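Local coordinates for chromosomal replication initiator protein dnaA (Thermotoga maritima, PDB 2Z4S) that probably plays an essential part in starting and regulating chromosomal replication, binding the replication origin in its ATP-bound form to assemble the initiation complex, at residues V108-A119 / L256-T267; T167-L175 / F205-L216. All blocks are in the same frame, centred on the assembly; numbering follows the deposited sequence.

Contact 1. Residues V108-A119 / L256-T267; sequences VVGPGNSFAYHA and LVAKLEPPDEET. With ADP (adenosine-5'-diphosphate), chain C.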
loop_
_atom_site.group_PDB
_atom_site.type_symbol
_atom_site.label_atom_id
_atom_site.label_comp_id
_atom_site.label_asym_id
_atom_site.label_seq_id
_atom_site.Cartn_x
_atom_site.Cartn_y
_atom_site.Cartn_z
ATOM N N VAL A 108 -4.148 -9.385 8.034
ATOM C CA VAL A 108 -3.911 -10.744 8.477
ATOM C C VAL A 108 -2.426 -11.057 8.271
ATOM O O VAL A 108 -1.907 -10.921 7.162
ATOM C CB VAL A 108 -4.765 -11.708 7.636
ATOM C CG1 VAL A 108 -4.344 -13.139 7.870
ATOM C CG2 VAL A 108 -6.228 -11.493 7.961
ATOM N N VAL A 109 -1.742 -11.474 9.332
ATOM C CA VAL A 109 -0.322 -11.800 9.220
ATOM C C VAL A 109 -0.076 -13.249 8.799
ATOM O O VAL A 109 -0.912 -14.122 9.005
ATOM C CB VAL A 109 0.409 -11.533 10.531
ATOM C CG1 VAL A 109 1.879 -11.817 10.363
ATOM C CG2 VAL A 109 0.192 -10.098 10.943
ATOM N N GLY A 110 1.079 -13.486 8.190
ATOM C CA GLY A 110 1.430 -14.812 7.727
ATOM C C GLY A 110 2.906 -14.843 7.395
ATOM O O GLY A 110 3.543 -13.791 7.310
ATOM N N PRO A 111 3.484 -16.030 7.189
ATOM C CA PRO A 111 4.914 -16.111 6.872
ATOM C C PRO A 111 5.390 -15.125 5.804
ATOM O O PRO A 111 6.451 -14.512 5.944
ATOM C CB PRO A 111 5.090 -17.564 6.445
ATOM C CG PRO A 111 3.719 -17.928 5.909
ATOM C CD PRO A 111 2.809 -17.308 6.920
ATOM N N GLY A 112 4.588 -14.956 4.756
ATOM C CA GLY A 112 4.957 -14.071 3.665
ATOM C C GLY A 112 4.834 -12.566 3.848
ATOM O O GLY A 112 5.353 -11.818 3.024
ATOM N N ASN A 113 4.155 -12.097 4.891
ATOM C CA ASN A 113 4.033 -10.659 5.068
ATOM C C ASN A 113 4.228 -10.199 6.497
ATOM O O ASN A 113 3.945 -9.053 6.816
ATOM C CB ASN A 113 2.675 -10.183 4.586
ATOM C CG ASN A 113 1.543 -10.695 5.446
ATOM O OD1 ASN A 113 0.375 -10.447 5.163
ATOM N ND2 ASN A 113 1.880 -11.414 6.503
ATOM N N SER A 114 4.707 -11.087 7.360
ATOM C CA SER A 114 4.917 -10.741 8.762
ATOM C C SER A 114 5.966 -9.657 9.002
ATOM O O SER A 114 5.674 -8.631 9.619
ATOM C CB SER A 114 5.292 -11.992 9.569
ATOM O OG SER A 114 5.673 -11.658 10.901
ATOM N N PHE A 115 7.186 -9.873 8.523
ATOM C CA PHE A 115 8.218 -8.885 8.760
ATOM C C PHE A 115 7.789 -7.520 8.285
ATOM O O PHE A 115 7.983 -6.522 8.989
ATOM C CB PHE A 115 9.534 -9.262 8.099
ATOM C CG PHE A 115 10.634 -8.308 8.417
ATOM C CD1 PHE A 115 10.871 -7.929 9.733
ATOM C CD2 PHE A 115 11.398 -7.737 7.409
ATOM C CE1 PHE A 115 11.844 -6.993 10.045
ATOM C CE2 PHE A 115 12.382 -6.793 7.708
ATOM C CZ PHE A 115 12.601 -6.422 9.030
ATOM N N ALA A 116 7.202 -7.473 7.091
ATOM C CA ALA A 116 6.728 -6.215 6.537
ATOM C C ALA A 116 5.753 -5.592 7.535
ATOM O O ALA A 116 5.886 -4.428 7.935
ATOM C CB ALA A 116 6.044 -6.463 5.218
ATOM N N TYR A 117 4.781 -6.395 7.946
ATOM C CA TYR A 117 3.765 -5.973 8.901
ATOM C C TYR A 117 4.364 -5.354 10.170
ATOM O O TYR A 117 3.929 -4.293 10.622
ATOM C CB TYR A 117 2.896 -7.176 9.283
ATOM C CG TYR A 117 1.909 -6.893 10.384
ATOM C CD1 TYR A 117 0.694 -6.273 10.116
ATOM C CD2 TYR A 117 2.216 -7.207 11.707
ATOM C CE1 TYR A 117 -0.193 -5.969 11.139
ATOM C CE2 TYR A 117 1.344 -6.909 12.735
ATOM C CZ TYR A 117 0.141 -6.290 12.451
ATOM O OH TYR A 117 -0.723 -5.992 13.482
ATOM N N HIS A 118 5.362 -6.018 10.743
ATOM C CA HIS A 118 5.969 -5.524 11.967
ATOM C C HIS A 118 6.796 -4.277 11.751
ATOM O O HIS A 118 6.788 -3.370 12.591
ATOM C CB HIS A 118 6.812 -6.618 12.613
ATOM C CG HIS A 118 5.998 -7.752 13.156
ATOM N ND1 HIS A 118 5.277 -7.654 14.326
ATOM C CD2 HIS A 118 5.757 -8.991 12.665
ATOM C CE1 HIS A 118 4.626 -8.784 14.532
ATOM N NE2 HIS A 118 4.900 -9.611 13.539
ATOM N N ALA A 119 7.511 -4.231 10.629
ATOM C CA ALA A 119 8.321 -3.065 10.310
ATOM C C ALA A 119 7.377 -1.874 10.321
ATOM O O ALA A 119 7.608 -0.870 11.000
ATOM C CB ALA A 119 8.937 -3.223 8.947
ATOM N N LEU A 256 15.139 0.760 7.051
ATOM C CA LEU A 256 14.373 -0.476 7.002
ATOM C C LEU A 256 13.919 -0.768 5.579
ATOM O O LEU A 256 13.395 0.104 4.892
ATOM C CB LEU A 256 13.159 -0.380 7.917
ATOM C CG LEU A 256 13.468 -0.653 9.384
ATOM C CD1 LEU A 256 12.177 -0.679 10.191
ATOM C CD2 LEU A 256 14.200 -1.986 9.485
ATOM N N VAL A 257 14.123 -2.010 5.155
ATOM C CA VAL A 257 13.758 -2.443 3.820
ATOM C C VAL A 257 13.055 -3.787 3.853
ATOM O O VAL A 257 13.695 -4.808 3.651
ATOM C CB VAL A 257 15.002 -2.589 2.959
ATOM C CG1 VAL A 257 14.630 -3.044 1.562
ATOM C CG2 VAL A 257 15.741 -1.275 2.935
ATOM N N ALA A 258 11.748 -3.790 4.086
ATOM C CA ALA A 258 10.987 -5.036 4.138
ATOM C C ALA A 258 10.457 -5.504 2.777
ATOM O O ALA A 258 10.312 -4.718 1.848
ATOM C CB ALA A 258 9.839 -4.884 5.107
ATOM N N LYS A 259 10.167 -6.796 2.673
ATOM C CA LYS A 259 9.642 -7.390 1.438
ATOM C C LYS A 259 8.359 -8.217 1.661
ATOM O O LYS A 259 8.299 -9.061 2.557
ATOM C CB LYS A 259 10.696 -8.298 0.810
ATOM C CG LYS A 259 10.172 -9.088 -0.357
ATOM C CD LYS A 259 11.135 -10.166 -0.777
ATOM C CE LYS A 259 10.611 -10.900 -1.991
ATOM N NZ LYS A 259 11.413 -12.106 -2.313
ATOM N N LEU A 260 7.336 -7.976 0.849
ATOM C CA LEU A 260 6.096 -8.728 0.951
ATOM C C LEU A 260 6.136 -9.850 -0.083
ATOM O O LEU A 260 6.666 -9.667 -1.170
ATOM C CB LEU A 260 4.901 -7.820 0.669
ATOM C CG LEU A 260 4.517 -6.792 1.738
ATOM C CD1 LEU A 260 3.592 -5.755 1.163
ATOM C CD2 LEU A 260 3.824 -7.477 2.883
ATOM N N GLU A 261 5.615 -11.024 0.262
ATOM C CA GLU A 261 5.553 -12.137 -0.688
ATOM C C GLU A 261 4.125 -12.690 -0.633
ATOM O O GLU A 261 3.447 -12.567 0.387
ATOM C CB GLU A 261 6.595 -13.212 -0.362
ATOM C CG GLU A 261 8.046 -12.715 -0.493
ATOM C CD GLU A 261 9.106 -13.838 -0.473
ATOM O OE1 GLU A 261 9.361 -14.466 -1.529
ATOM O OE2 GLU A 261 9.694 -14.090 0.605
ATOM N N PRO A 262 3.642 -13.293 -1.731
ATOM C CA PRO A 262 2.278 -13.827 -1.732
ATOM C C PRO A 262 2.025 -14.803 -0.585
ATOM O O PRO A 262 2.926 -15.535 -0.168
ATOM C CB PRO A 262 2.168 -14.474 -3.108
ATOM C CG PRO A 262 3.534 -14.979 -3.329
ATOM C CD PRO A 262 4.401 -13.826 -2.871
ATOM N N PRO A 263 0.792 -14.812 -0.046
ATOM C CA PRO A 263 0.479 -15.719 1.060
ATOM C C PRO A 263 0.157 -17.125 0.589
ATOM O O PRO A 263 -0.123 -17.339 -0.593
ATOM C CB PRO A 263 -0.711 -15.032 1.731
ATOM C CG PRO A 263 -1.430 -14.424 0.580
ATOM C CD PRO A 263 -0.309 -13.853 -0.266
ATOM N N ASP A 264 0.221 -18.079 1.516
ATOM C CA ASP A 264 -0.108 -19.470 1.209
ATOM C C ASP A 264 -1.628 -19.642 1.298
ATOM O O ASP A 264 -2.350 -18.724 1.720
ATOM C CB ASP A 264 0.586 -20.435 2.182
ATOM C CG ASP A 264 0.251 -20.152 3.642
ATOM O OD1 ASP A 264 -0.677 -19.355 3.911
ATOM O OD2 ASP A 264 0.916 -20.742 4.525
ATOM N N GLU A 265 -2.114 -20.818 0.918
ATOM C CA GLU A 265 -3.553 -21.065 0.941
ATOM C C GLU A 265 -4.205 -20.817 2.298
ATOM O O GLU A 265 -5.264 -20.177 2.382
ATOM C CB GLU A 265 -3.850 -22.486 0.488
ATOM C CG GLU A 265 -5.325 -22.749 0.336
ATOM C CD GLU A 265 -5.624 -24.202 0.074
ATOM O OE1 GLU A 265 -6.751 -24.620 0.394
ATOM O OE2 GLU A 265 -4.747 -24.928 -0.448
ATOM N N GLU A 266 -3.582 -21.323 3.356
ATOM C CA GLU A 266 -4.130 -21.125 4.684
ATOM C C GLU A 266 -4.306 -19.651 4.989
ATOM O O GLU A 266 -5.401 -19.203 5.335
ATOM C CB GLU A 266 -3.235 -21.749 5.741
ATOM C CG GLU A 266 -3.646 -21.365 7.150
ATOM C CD GLU A 266 -2.957 -22.203 8.215
ATOM O OE1 GLU A 266 -3.072 -21.860 9.415
ATOM O OE2 GLU A 266 -2.307 -23.207 7.852
ATOM N N THR A 267 -3.226 -18.892 4.841
ATOM C CA THR A 267 -3.267 -17.461 5.114
ATOM C C THR A 267 -4.244 -16.731 4.203
ATOM O O THR A 267 -4.968 -15.827 4.635
ATOM C CB THR A 267 -1.883 -16.844 4.970
ATOM O OG1 THR A 267 -0.930 -17.706 5.591
ATOM C CG2 THR A 267 -1.833 -15.500 5.670
HETATM P PB ADP C . -0.685 -3.538 -3.491
HETATM O O1B ADP C . 0.196 -3.535 -2.317
HETATM O O2B ADP C . 0.058 -4.265 -4.691
HETATM O O3B ADP C . -1.073 -2.029 -3.904
HETATM P PA ADP C . -2.873 -3.749 -1.994
HETATM O O1A ADP C . -2.095 -3.681 -0.744
HETATM O O2A ADP C . -3.355 -2.268 -2.367
HETATM O O3A ADP C . -2.009 -4.375 -3.213
HETATM O "O5'" ADP C . -4.143 -4.703 -1.865
HETATM C "C5'" ADP C . -4.874 -4.173 -0.804
HETATM C "C4'" ADP C . -6.143 -4.945 -0.568
HETATM O "O4'" ADP C . -5.862 -6.329 -0.315
HETATM C "C3'" ADP C . -6.803 -4.293 0.632
HETATM O "O3'" ADP C . -8.095 -3.771 0.308
HETATM C "C2'" ADP C . -6.844 -5.362 1.710
HETATM O "O2'" ADP C . -8.197 -5.579 2.162
HETATM C "C1'" ADP C . -6.234 -6.624 1.049
HETATM N N9 ADP C . -5.077 -7.151 1.790
HETATM C C8 ADP C . -3.765 -7.115 1.414
HETATM N N7 ADP C . -3.021 -7.694 2.308
HETATM C C5 ADP C . -3.805 -8.136 3.308
HETATM C C6 ADP C . -3.586 -8.830 4.524
HETATM N N6 ADP C . -2.311 -9.210 4.891
HETATM N N1 ADP C . -4.644 -9.115 5.310
HETATM C C2 ADP C . -5.882 -8.757 4.969
HETATM N N3 ADP C . -6.128 -8.109 3.833
HETATM C C4 ADP C . -5.135 -7.784 2.990
#
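The backbone N of Glu-261 donates to Gly-112 O at 2.9 Å, with an N-H...O angle of 153°, the one hydrogen bond between the segments, made at the turn before helix 114-125. From there two sets of packing run in opposite directions. Toward the helix, Leu-260 carries its CD2 branch to Asn-113 CB and to Ala-116 CB, each 3.4 Å away. One branch thus plugs the corner where the turn becomes helix, while the same leucine touches Lys-143 and Leu-146 of helix 143-157. Further along, Ala-258 CB lies 3.7 Å from Ala-116 CA, and the small side chains let helix and extended chain come close together. The Phe-115 ring reaches the same methyl obliquely, and Leu-256 CD1 meets Ala-119 CB at the end of the row.

In the other direction Thr-267 does the work. A chi1 of -43° sets OG1 beside the backbone N and leaves CG2 opposite it, so the methyl faces Gly-110 CA, 3.9 Å away, and Val-108 CG1, 4.1 Å away. Asp-264, at the N-cap of helix 265-279, accepts from Thr-267 N through OD1. Beyond the methyl, Val-108 N donates to ADP N1 at 2.8 Å and Val-108 O accepts from ADP N6, so the adenine is read by main chain. Residues 256-260 meanwhile pair with strand 133-136, in the place the edge strand takes in the 5-1-4-3-2 sheet of AAA+ proteins. Together these features mark the adenine end of an AAA+ nucleotide site.

Contact 2. Residues T167-L175 / F205-L216; sequences TSEKFLNDL and FLIGKTGVQTEL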
loop_
_atom_site.group_PDB
_atom_site.type_symbol
_atom_site.label_atom_id
_atom_site.label_comp_id
_atom_site.label_asym_id
_atom_site.label_seq_id
_atom_site.Cartn_x
_atom_site.Cartn_y
_atom_site.Cartn_z
ATOM N N THR A 167 1.037 9.878 -3.714
ATOM C CA THR A 167 1.414 8.934 -4.743
ATOM C C THR A 167 2.566 9.508 -5.532
ATOM O O THR A 167 2.567 10.693 -5.858
ATOM C CB THR A 167 0.260 8.658 -5.684
ATOM O OG1 THR A 167 -0.645 7.751 -5.051
ATOM C CG2 THR A 167 0.759 8.055 -6.967
ATOM N N SER A 168 3.555 8.673 -5.828
ATOM C CA SER A 168 4.695 9.135 -6.596
ATOM C C SER A 168 4.149 9.889 -7.785
ATOM O O SER A 168 4.648 10.952 -8.134
ATOM C CB SER A 168 5.549 7.960 -7.056
ATOM O OG SER A 168 6.287 7.432 -5.964
ATOM N N GLU A 169 3.104 9.346 -8.399
ATOM C CA GLU A 169 2.498 10.019 -9.532
ATOM C C GLU A 169 2.023 11.410 -9.127
ATOM O O GLU A 169 2.303 12.384 -9.825
ATOM C CB GLU A 169 1.309 9.236 -10.087
ATOM C CG GLU A 169 0.719 9.913 -11.310
ATOM C CD GLU A 169 -0.545 9.258 -11.821
ATOM O OE1 GLU A 169 -0.574 8.017 -11.960
ATOM O OE2 GLU A 169 -1.512 9.997 -12.101
ATOM N N LYS A 170 1.303 11.520 -8.012
ATOM C CA LYS A 170 0.841 12.839 -7.610
ATOM C C LYS A 170 2.031 13.729 -7.322
ATOM O O LYS A 170 1.978 14.932 -7.540
ATOM C CB LYS A 170 -0.060 12.799 -6.381
ATOM C CG LYS A 170 -0.501 14.204 -6.021
ATOM C CD LYS A 170 -1.659 14.252 -5.066
ATOM C CE LYS A 170 -2.263 15.656 -5.023
ATOM N NZ LYS A 170 -3.030 15.995 -6.266
ATOM N N PHE A 171 3.109 13.142 -6.821
ATOM C CA PHE A 171 4.292 13.927 -6.539
ATOM C C PHE A 171 4.736 14.478 -7.894
ATOM O O PHE A 171 5.167 15.622 -8.001
ATOM C CB PHE A 171 5.382 13.044 -5.943
ATOM C CG PHE A 171 6.455 13.803 -5.228
ATOM C CD1 PHE A 171 6.183 14.457 -4.034
ATOM C CD2 PHE A 171 7.748 13.839 -5.730
ATOM C CE1 PHE A 171 7.189 15.134 -3.345
ATOM C CE2 PHE A 171 8.760 14.512 -5.047
ATOM C CZ PHE A 171 8.482 15.159 -3.854
ATOM N N LEU A 172 4.610 13.647 -8.927
ATOM C CA LEU A 172 4.967 14.026 -10.292
ATOM C C LEU A 172 4.027 15.156 -10.710
ATOM O O LEU A 172 4.450 16.294 -10.848
ATOM C CB LEU A 172 4.809 12.814 -11.226
ATOM C CG LEU A 172 5.046 12.820 -12.745
ATOM C CD1 LEU A 172 4.124 13.828 -13.420
ATOM C CD2 LEU A 172 6.493 13.117 -13.040
ATOM N N ASN A 173 2.749 14.849 -10.892
ATOM C CA ASN A 173 1.787 15.864 -11.292
ATOM C C ASN A 173 1.860 17.143 -10.466
ATOM O O ASN A 173 1.620 18.228 -10.976
ATOM C CB ASN A 173 0.358 15.307 -11.234
ATOM C CG ASN A 173 0.074 14.325 -12.352
ATOM O OD1 ASN A 173 0.437 14.566 -13.504
ATOM N ND2 ASN A 173 -0.584 13.219 -12.026
ATOM N N ASP A 174 2.191 17.031 -9.191
ATOM C CA ASP A 174 2.267 18.223 -8.361
ATOM C C ASP A 174 3.448 19.106 -8.730
ATOM O O ASP A 174 3.322 20.328 -8.736
ATOM C CB ASP A 174 2.324 17.842 -6.885
ATOM C CG ASP A 174 0.984 18.028 -6.185
ATOM O OD1 ASP A 174 -0.068 17.683 -6.781
ATOM O OD2 ASP A 174 0.998 18.514 -5.032
ATOM N N LEU A 175 4.594 18.497 -9.030
ATOM C CA LEU A 175 5.773 19.265 -9.433
ATOM C C LEU A 175 5.444 19.945 -10.757
ATOM O O LEU A 175 5.541 21.161 -10.872
ATOM C CB LEU A 175 6.991 18.360 -9.633
ATOM C CG LEU A 175 8.204 18.584 -8.727
ATOM C CD1 LEU A 175 9.401 17.909 -9.358
ATOM C CD2 LEU A 175 8.470 20.060 -8.526
ATOM N N PHE A 205 6.744 4.654 -10.443
ATOM C CA PHE A 205 6.160 5.584 -11.386
ATOM C C PHE A 205 7.182 6.629 -11.776
ATOM O O PHE A 205 7.036 7.288 -12.793
ATOM C CB PHE A 205 4.958 6.274 -10.761
ATOM C CG PHE A 205 4.203 7.124 -11.714
ATOM C CD1 PHE A 205 3.396 6.545 -12.684
ATOM C CD2 PHE A 205 4.305 8.510 -11.661
ATOM C CE1 PHE A 205 2.691 7.337 -13.593
ATOM C CE2 PHE A 205 3.609 9.315 -12.564
ATOM C CZ PHE A 205 2.798 8.725 -13.533
ATOM N N LEU A 206 8.215 6.771 -10.952
ATOM C CA LEU A 206 9.277 7.735 -11.182
ATOM C C LEU A 206 10.426 7.210 -12.042
ATOM O O LEU A 206 11.445 7.882 -12.209
ATOM C CB LEU A 206 9.801 8.245 -9.841
ATOM C CG LEU A 206 8.947 9.366 -9.245
ATOM C CD1 LEU A 206 7.473 8.996 -9.320
ATOM C CD2 LEU A 206 9.376 9.638 -7.823
ATOM N N ILE A 207 10.268 6.009 -12.584
ATOM C CA ILE A 207 11.287 5.440 -13.456
ATOM C C ILE A 207 11.384 6.324 -14.701
ATOM O O ILE A 207 10.383 6.582 -15.374
ATOM C CB ILE A 207 10.905 4.024 -13.886
ATOM C CG1 ILE A 207 10.825 3.131 -12.658
ATOM C CG2 ILE A 207 11.922 3.478 -14.859
ATOM C CD1 ILE A 207 10.279 1.766 -12.958
ATOM N N GLY A 208 12.591 6.789 -15.003
ATOM C CA GLY A 208 12.767 7.648 -16.159
ATOM C C GLY A 208 12.525 9.100 -15.793
ATOM O O GLY A 208 13.223 9.993 -16.255
ATOM N N LYS A 209 11.539 9.338 -14.942
ATOM C CA LYS A 209 11.214 10.690 -14.518
ATOM C C LYS A 209 12.343 11.306 -13.686
ATOM O O LYS A 209 12.101 11.755 -12.566
ATOM C CB LYS A 209 9.928 10.657 -13.693
ATOM C CG LYS A 209 8.908 9.661 -14.209
ATOM C CD LYS A 209 8.284 10.096 -15.524
ATOM C CE LYS A 209 7.489 8.957 -16.155
ATOM N NZ LYS A 209 6.750 9.357 -17.384
ATOM N N THR A 210 13.562 11.345 -14.226
ATOM C CA THR A 210 14.699 11.902 -13.476
ATOM C C THR A 210 14.475 13.335 -13.004
ATOM O O THR A 210 15.142 13.798 -12.073
ATOM C CB THR A 210 16.047 11.838 -14.272
ATOM O OG1 THR A 210 15.863 12.378 -15.587
ATOM C CG2 THR A 210 16.554 10.390 -14.362
ATOM N N GLY A 211 13.540 14.034 -13.641
ATOM C CA GLY A 211 13.253 15.387 -13.211
ATOM C C GLY A 211 12.756 15.306 -11.779
ATOM O O GLY A 211 13.414 15.780 -10.839
ATOM N N VAL A 212 11.591 14.674 -11.621
ATOM C CA VAL A 212 10.970 14.476 -10.313
ATOM C C VAL A 212 11.935 13.778 -9.363
ATOM O O VAL A 212 12.054 14.169 -8.204
ATOM C CB VAL A 212 9.701 13.607 -10.415
ATOM C CG1 VAL A 212 9.292 13.122 -9.031
ATOM C CG2 VAL A 212 8.567 14.410 -11.029
ATOM N N GLN A 213 12.614 12.745 -9.857
ATOM C CA GLN A 213 13.561 12.006 -9.037
ATOM C C GLN A 213 14.474 12.943 -8.254
ATOM O O GLN A 213 14.666 12.785 -7.040
ATOM C CB GLN A 213 14.390 11.062 -9.905
ATOM C CG GLN A 213 13.620 9.841 -10.366
ATOM C CD GLN A 213 14.507 8.806 -11.029
ATOM O OE1 GLN A 213 15.611 8.532 -10.556
ATOM N NE2 GLN A 213 14.025 8.212 -12.121
ATOM N N THR A 214 15.024 13.934 -8.942
ATOM C CA THR A 214 15.909 14.890 -8.294
ATOM C C THR A 214 15.210 15.646 -7.170
ATOM O O THR A 214 15.736 15.736 -6.064
ATOM C CB THR A 214 16.459 15.899 -9.315
ATOM O OG1 THR A 214 17.392 15.236 -10.173
ATOM C CG2 THR A 214 17.146 17.056 -8.613
ATOM N N GLU A 215 14.031 16.192 -7.456
ATOM C CA GLU A 215 13.278 16.951 -6.463
ATOM C C GLU A 215 12.933 16.080 -5.255
ATOM O O GLU A 215 13.049 16.525 -4.108
ATOM C CB GLU A 215 11.999 17.517 -7.104
ATOM C CG GLU A 215 11.094 18.369 -6.191
ATOM C CD GLU A 215 11.810 19.557 -5.564
ATOM O OE1 GLU A 215 12.668 20.165 -6.241
ATOM O OE2 GLU A 215 11.504 19.891 -4.397
ATOM N N LEU A 216 12.516 14.840 -5.519
ATOM C CA LEU A 216 12.161 13.906 -4.455
ATOM C C LEU A 216 13.397 13.752 -3.590
ATOM O O LEU A 216 13.319 13.819 -2.359
ATOM C CB LEU A 216 11.773 12.541 -5.033
ATOM C CG LEU A 216 10.728 11.678 -4.315
ATOM C CD1 LEU A 216 10.886 10.254 -4.784
ATOM C CD2 LEU A 216 10.898 11.744 -2.828
#
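Glu-169 lays its aliphatic part over one face of the Phe-205 ring: CB stands 3.6 Å from the ring centroid and 22° off the normal, a CH-pi contact displaced toward the rim. Because CG is anti to the backbone N and the chain runs on extended, the rest of the glutamate continues across the ring. Leu-172 comes to the same ring from its edge, at about a right angle, with CG 3.8 Å from Phe-205 CE2. Phe-205 is therefore held by face and rim on successive turns of helix 168-182.

That helix meets helix 210-216 almost perpendicularly, the segment axes making 98° and passing 10.0 Å apart. Val-212 sits in the crossing. It spreads its two methyls, CG1 going to the edge of Phe-171, 3.7 Å from CD2, and CG2 turning to Leu-175 CD1 at 4.0 Å. Phe-171 also reaches Leu-216, with CE2 3.5 Å from Leu-216 CG, and its ring meets Tyr-191 edge-to-face on helix 184-193. At the far end Leu-175 CD1 lies against Glu-215 CB at 3.5 Å. Glu-215 bends at chi2 (57°), and its carboxylate bridges to Arg-188 and Arg-192.

Near Phe-205, the Leu-206 carbonyl accepts from Gln-213 NE2 at 2.6 Å, tying the loop to the helix that follows it, while Ser-168 OG bonds to Asp-201 O at the end of strand 197-201. Across the crossing itself the chemistry is almost wholly apolar, so the crossing probably depends on how the side chains fit together, while the buried Glu-215 carboxylate is paired with the two arginines outside the segments.

Following the chain from its N-terminal end, 108-119 comes first, then both halves of contact 2, and finally 256-267. Contact 2 thus closes a short loop, with helix 184-193 and strand 197-201 inside it, and the whole of that loop falls within the much longer one that contact 1 completes; the two do not cross. Their centres lie 28 Å apart on opposite sides of the chain's centre. Contact 1 ties the start of the AAA+ domain to the chain entering helix 265-279, beside strand 133-136 and the adenine. Contact 2 joins the helices following strands 163-167 and 197-201, at the other edge of the parallel sheet.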